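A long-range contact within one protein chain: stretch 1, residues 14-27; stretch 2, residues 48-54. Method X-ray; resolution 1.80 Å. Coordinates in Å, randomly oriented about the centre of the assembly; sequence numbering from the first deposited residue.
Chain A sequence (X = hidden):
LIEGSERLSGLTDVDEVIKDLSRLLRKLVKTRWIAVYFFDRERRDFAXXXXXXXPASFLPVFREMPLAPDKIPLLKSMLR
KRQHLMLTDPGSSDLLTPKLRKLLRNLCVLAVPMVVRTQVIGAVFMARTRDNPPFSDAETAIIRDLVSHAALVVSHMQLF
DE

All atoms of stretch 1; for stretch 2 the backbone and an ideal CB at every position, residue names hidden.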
# COMPACT_ATOMS: atom_id res chain seq x y z
N VAL A 14 -13.17 -0.13 9.42
CA VAL A 14 -12.11 0.88 9.34
C VAL A 14 -10.87 0.50 10.16
O VAL A 14 -9.75 0.84 9.77
CB VAL A 14 -12.66 2.28 9.75
CG1 VAL A 14 -13.56 2.88 8.65
CG2 VAL A 14 -13.43 2.21 11.04
N ASP A 15 -11.04 -0.17 11.29
CA ASP A 15 -9.88 -0.51 12.13
C ASP A 15 -8.98 -1.54 11.45
O ASP A 15 -7.77 -1.46 11.60
CB ASP A 15 -10.28 -0.93 13.56
CG ASP A 15 -9.07 -1.07 14.49
OD1 ASP A 15 -8.18 -0.17 14.53
OD2 ASP A 15 -8.96 -2.12 15.14
N GLU A 16 -9.52 -2.49 10.69
CA GLU A 16 -8.64 -3.42 9.98
C GLU A 16 -7.84 -2.68 8.88
O GLU A 16 -6.73 -3.06 8.62
CB GLU A 16 -9.35 -4.59 9.32
CG GLU A 16 -9.94 -5.60 10.26
CD GLU A 16 -8.91 -6.52 10.88
OE1 GLU A 16 -7.86 -6.82 10.25
OE2 GLU A 16 -9.21 -6.99 11.98
N VAL A 17 -8.45 -1.70 8.23
CA VAL A 17 -7.77 -0.86 7.23
C VAL A 17 -6.58 -0.13 7.91
O VAL A 17 -5.45 -0.12 7.39
CB VAL A 17 -8.74 0.12 6.54
CG1 VAL A 17 -7.99 1.08 5.57
CG2 VAL A 17 -9.85 -0.67 5.72
N ILE A 18 -6.82 0.44 9.09
CA ILE A 18 -5.76 1.19 9.82
C ILE A 18 -4.64 0.28 10.35
O ILE A 18 -3.47 0.63 10.31
CB ILE A 18 -6.38 2.08 10.97
CG1 ILE A 18 -7.24 3.18 10.35
CG2 ILE A 18 -5.24 2.62 11.86
CD1 ILE A 18 -6.64 3.91 9.23
N LYS A 19 -4.99 -0.89 10.83
CA LYS A 19 -4.02 -1.94 11.20
C LYS A 19 -3.15 -2.33 10.00
O LYS A 19 -1.93 -2.41 10.11
CB LYS A 19 -4.72 -3.21 11.70
CG LYS A 19 -5.23 -3.17 13.11
CD LYS A 19 -5.75 -4.54 13.57
CE LYS A 19 -4.59 -5.53 13.85
NZ LYS A 19 -4.87 -6.38 15.04
N ASP A 20 -3.78 -2.60 8.87
CA ASP A 20 -3.03 -3.03 7.70
C ASP A 20 -2.11 -1.88 7.23
O ASP A 20 -0.94 -2.13 6.89
CB ASP A 20 -3.94 -3.46 6.56
CG ASP A 20 -4.63 -4.78 6.81
OD1 ASP A 20 -4.20 -5.57 7.70
OD2 ASP A 20 -5.66 -5.03 6.10
N LEU A 21 -2.65 -0.65 7.20
CA LEU A 21 -1.84 0.56 6.83
C LEU A 21 -0.62 0.68 7.74
O LEU A 21 0.51 0.85 7.25
CB LEU A 21 -2.66 1.82 6.90
CG LEU A 21 -1.86 3.13 6.76
CD1 LEU A 21 -1.24 3.22 5.34
CD2 LEU A 21 -2.70 4.36 7.03
N SER A 22 -0.83 0.61 9.06
CA SER A 22 0.26 0.74 10.02
C SER A 22 1.33 -0.31 9.86
O SER A 22 2.55 0.00 9.83
CB SER A 22 -0.28 0.80 11.46
OG SER A 22 -1.23 1.87 11.56
N ARG A 23 0.92 -1.55 9.65
CA ARG A 23 1.88 -2.63 9.45
C ARG A 23 2.74 -2.39 8.19
O ARG A 23 4.01 -2.56 8.20
CB ARG A 23 1.10 -3.94 9.33
CG ARG A 23 1.85 -5.10 8.89
CD ARG A 23 0.91 -6.28 8.94
NE ARG A 23 1.20 -7.21 7.87
CZ ARG A 23 2.19 -8.08 7.93
NH1 ARG A 23 2.94 -8.15 9.02
NH2 ARG A 23 2.41 -8.91 6.90
N LEU A 24 2.08 -2.04 7.10
CA LEU A 24 2.79 -1.82 5.83
C LEU A 24 3.76 -0.64 5.92
O LEU A 24 4.90 -0.76 5.45
CB LEU A 24 1.81 -1.59 4.69
CG LEU A 24 2.40 -1.57 3.30
CD1 LEU A 24 3.17 -2.86 3.03
CD2 LEU A 24 1.30 -1.31 2.28
N LEU A 25 3.33 0.47 6.52
CA LEU A 25 4.22 1.62 6.72
C LEU A 25 5.45 1.19 7.52
O LEU A 25 6.57 1.54 7.11
CB LEU A 25 3.56 2.78 7.41
CG LEU A 25 2.49 3.46 6.57
CD1 LEU A 25 1.67 4.37 7.53
CD2 LEU A 25 3.12 4.21 5.37
N ARG A 26 5.24 0.45 8.61
CA ARG A 26 6.40 0.04 9.43
C ARG A 26 7.40 -0.87 8.69
O ARG A 26 8.61 -0.89 8.99
CB ARG A 26 5.96 -0.57 10.75
CG ARG A 26 5.56 0.55 11.70
CD ARG A 26 5.14 0.12 13.09
NE ARG A 26 6.19 -0.50 13.91
CZ ARG A 26 7.13 0.15 14.59
NH1 ARG A 26 7.23 1.47 14.56
NH2 ARG A 26 8.00 -0.53 15.32
N LYS A 27 6.88 -1.68 7.78
CA LYS A 27 7.70 -2.55 6.94
C LYS A 27 8.42 -1.80 5.83
O LYS A 27 9.50 -2.24 5.36
CB LYS A 27 6.84 -3.63 6.35
CG LYS A 27 6.40 -4.66 7.37
CD LYS A 27 5.73 -5.77 6.63
CE LYS A 27 5.05 -6.70 7.57
NZ LYS A 27 4.50 -7.77 6.71
N UNK A 48 -7.83 9.43 19.12
CA UNK A 48 -6.86 8.34 18.89
C UNK A 48 -7.55 7.12 18.33
O UNK A 48 -8.66 6.77 18.78
CB UNK A 48 -6.13 7.97 20.18
N UNK A 49 -6.97 6.54 17.27
CA UNK A 49 -7.61 5.38 16.58
C UNK A 49 -6.79 4.11 16.84
O UNK A 49 -7.30 3.16 17.38
CB UNK A 49 -7.73 5.63 15.08
N UNK A 50 -5.52 4.14 16.50
CA UNK A 50 -4.60 3.05 16.71
C UNK A 50 -3.15 3.50 16.71
O UNK A 50 -2.75 4.35 15.92
CB UNK A 50 -4.81 1.98 15.64
N UNK A 51 -2.35 2.91 17.60
CA UNK A 51 -0.89 3.10 17.59
C UNK A 51 -0.19 1.79 17.40
O UNK A 51 -0.73 0.75 17.76
CB UNK A 51 -0.41 3.76 18.88
N UNK A 52 1.06 1.85 16.96
CA UNK A 52 1.90 0.70 16.82
C UNK A 52 3.31 1.11 17.19
O UNK A 52 3.85 2.10 16.69
CB UNK A 52 1.83 0.12 15.40
N UNK A 53 3.92 0.32 18.07
CA UNK A 53 5.25 0.57 18.54
C UNK A 53 5.47 1.52 19.69
O UNK A 53 6.62 1.84 19.99
CB UNK A 53 6.07 1.08 17.35
N UNK A 54 4.42 2.04 20.32
CA UNK A 54 4.64 2.95 21.44
C UNK A 54 5.19 2.13 22.61
O UNK A 54 4.80 0.98 22.78
CB UNK A 54 3.35 3.68 21.83

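The strand of stretch 2 runs beside the helix of stretch 1 in roughly the same direction, the two axes inclined by 31° and 9.0 Å apart at their closest. Regular alternation is broken at position 49, whose psi of -57° departs from the extended range, so 49 and 50 both face the helix; from 50 to 52 alternation holds.

Position 48 has phi/psi of -66/133°, and its ideal CB finds nothing of stretch 1 within 5.5 Å. The helix therefore imposes no choice. The phi angle lies where a proline ring fits, though many other residues would adopt it too. The deposited residue is Pro48, which makes no contact with the helix.

At position 49 CA-to-CB points toward the helix, but the ideal CB is still 5.1 Å from Ile18 CG2. A small or medium nonpolar side chain would be in keeping with that neighbour, and a polar one might turn to the Asp15 carboxylate. The residue is Ala49, whose methyl group approaches without packing tightly.

Position 50 faces stretch 1 more closely. Its ideal CB lies 3.9 Å from Ile18 CG2 and 4.1 Å from Asp15 OD1, so a nonpolar surface and a negative charge are offered side by side. A side chain with an aliphatic start and a donor or positive charge farther out would satisfy both; lysine or arginine would do, and a shorter donor could reach the carboxylate alone. The residue is Arg50. Its CB packs 3.8 Å from Ile18 CG2, and its guanidinium meets Asp15 edge-on in a two-pronged salt bridge: Arg50 NE donates to Asp15 OD1 at 2.9 Å and Arg50 NH2 to Asp15 OD2 at 2.7 Å. Asp15, with chi1 in t, brings the end of its side chain nearer to the strand. Lys19 CG covers one guanidinium face, 3.3 Å from Arg50 NE. A like charge is also close, Lys19 NZ being 4.1 Å from Arg50 NH1.

Position 51 points away from the helix, between 50 and 52, which both face it, and stretch 1 would tolerate almost anything. It is Ser51.

Position 52 turns back, with its ideal CB 4.0 Å from Arg26 CD and 4.5 Å from Ser22 CB. Aliphatic carbon and a nearby hydroxyl suit a beta-branched or small polar residue; valine, serine and threonine are all reasonable. Thr52 has both characters. Its CG2 rests 3.7 Å from Arg26 CD, while its OG1 shares a water with the helix: the water lies 2.8 Å from Thr52 OG1 and donates to Ser22 OG at 2.7 Å. Ser22 OG itself donates to Ile18 O, 2.8 Å away.

Position 53 has a positive phi, 84/5°. An ideal CB would sit 3.1 Å from Arg26 NH1 and be jammed against the preceding carbonyl oxygen, so glycine is called for. With Gly53 in place, its CA and Thr52 O lie over one face of the Arg26 guanidinium.

Position 54 points sideways into space that stretch 1 leaves empty; it is Leu54.

Stretch 2, residues 48-54: PARSTGL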
# COMPACT_ATOMS: atom_id res chain seq x y z
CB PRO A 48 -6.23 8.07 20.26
CG PRO A 48 -6.98 8.95 21.20
CD PRO A 48 -7.89 9.87 20.52
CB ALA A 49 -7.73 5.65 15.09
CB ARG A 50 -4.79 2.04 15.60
CG ARG A 50 -3.86 0.87 15.77
CD ARG A 50 -4.30 -0.28 14.89
NE ARG A 50 -5.52 -0.88 15.40
CZ ARG A 50 -5.55 -1.99 16.13
NH1 ARG A 50 -4.41 -2.59 16.44
NH2 ARG A 50 -6.70 -2.48 16.56
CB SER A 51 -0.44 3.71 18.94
OG SER A 51 -0.63 2.84 20.06
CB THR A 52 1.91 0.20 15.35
OG1 THR A 52 0.57 0.30 14.81
CG2 THR A 52 2.44 -1.18 15.27
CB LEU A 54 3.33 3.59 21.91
CG LEU A 54 2.68 4.68 21.10
CD1 LEU A 54 1.30 5.06 21.68
CD2 LEU A 54 3.60 5.89 21.02
O HOH W 1 -1.11 2.47 14.18
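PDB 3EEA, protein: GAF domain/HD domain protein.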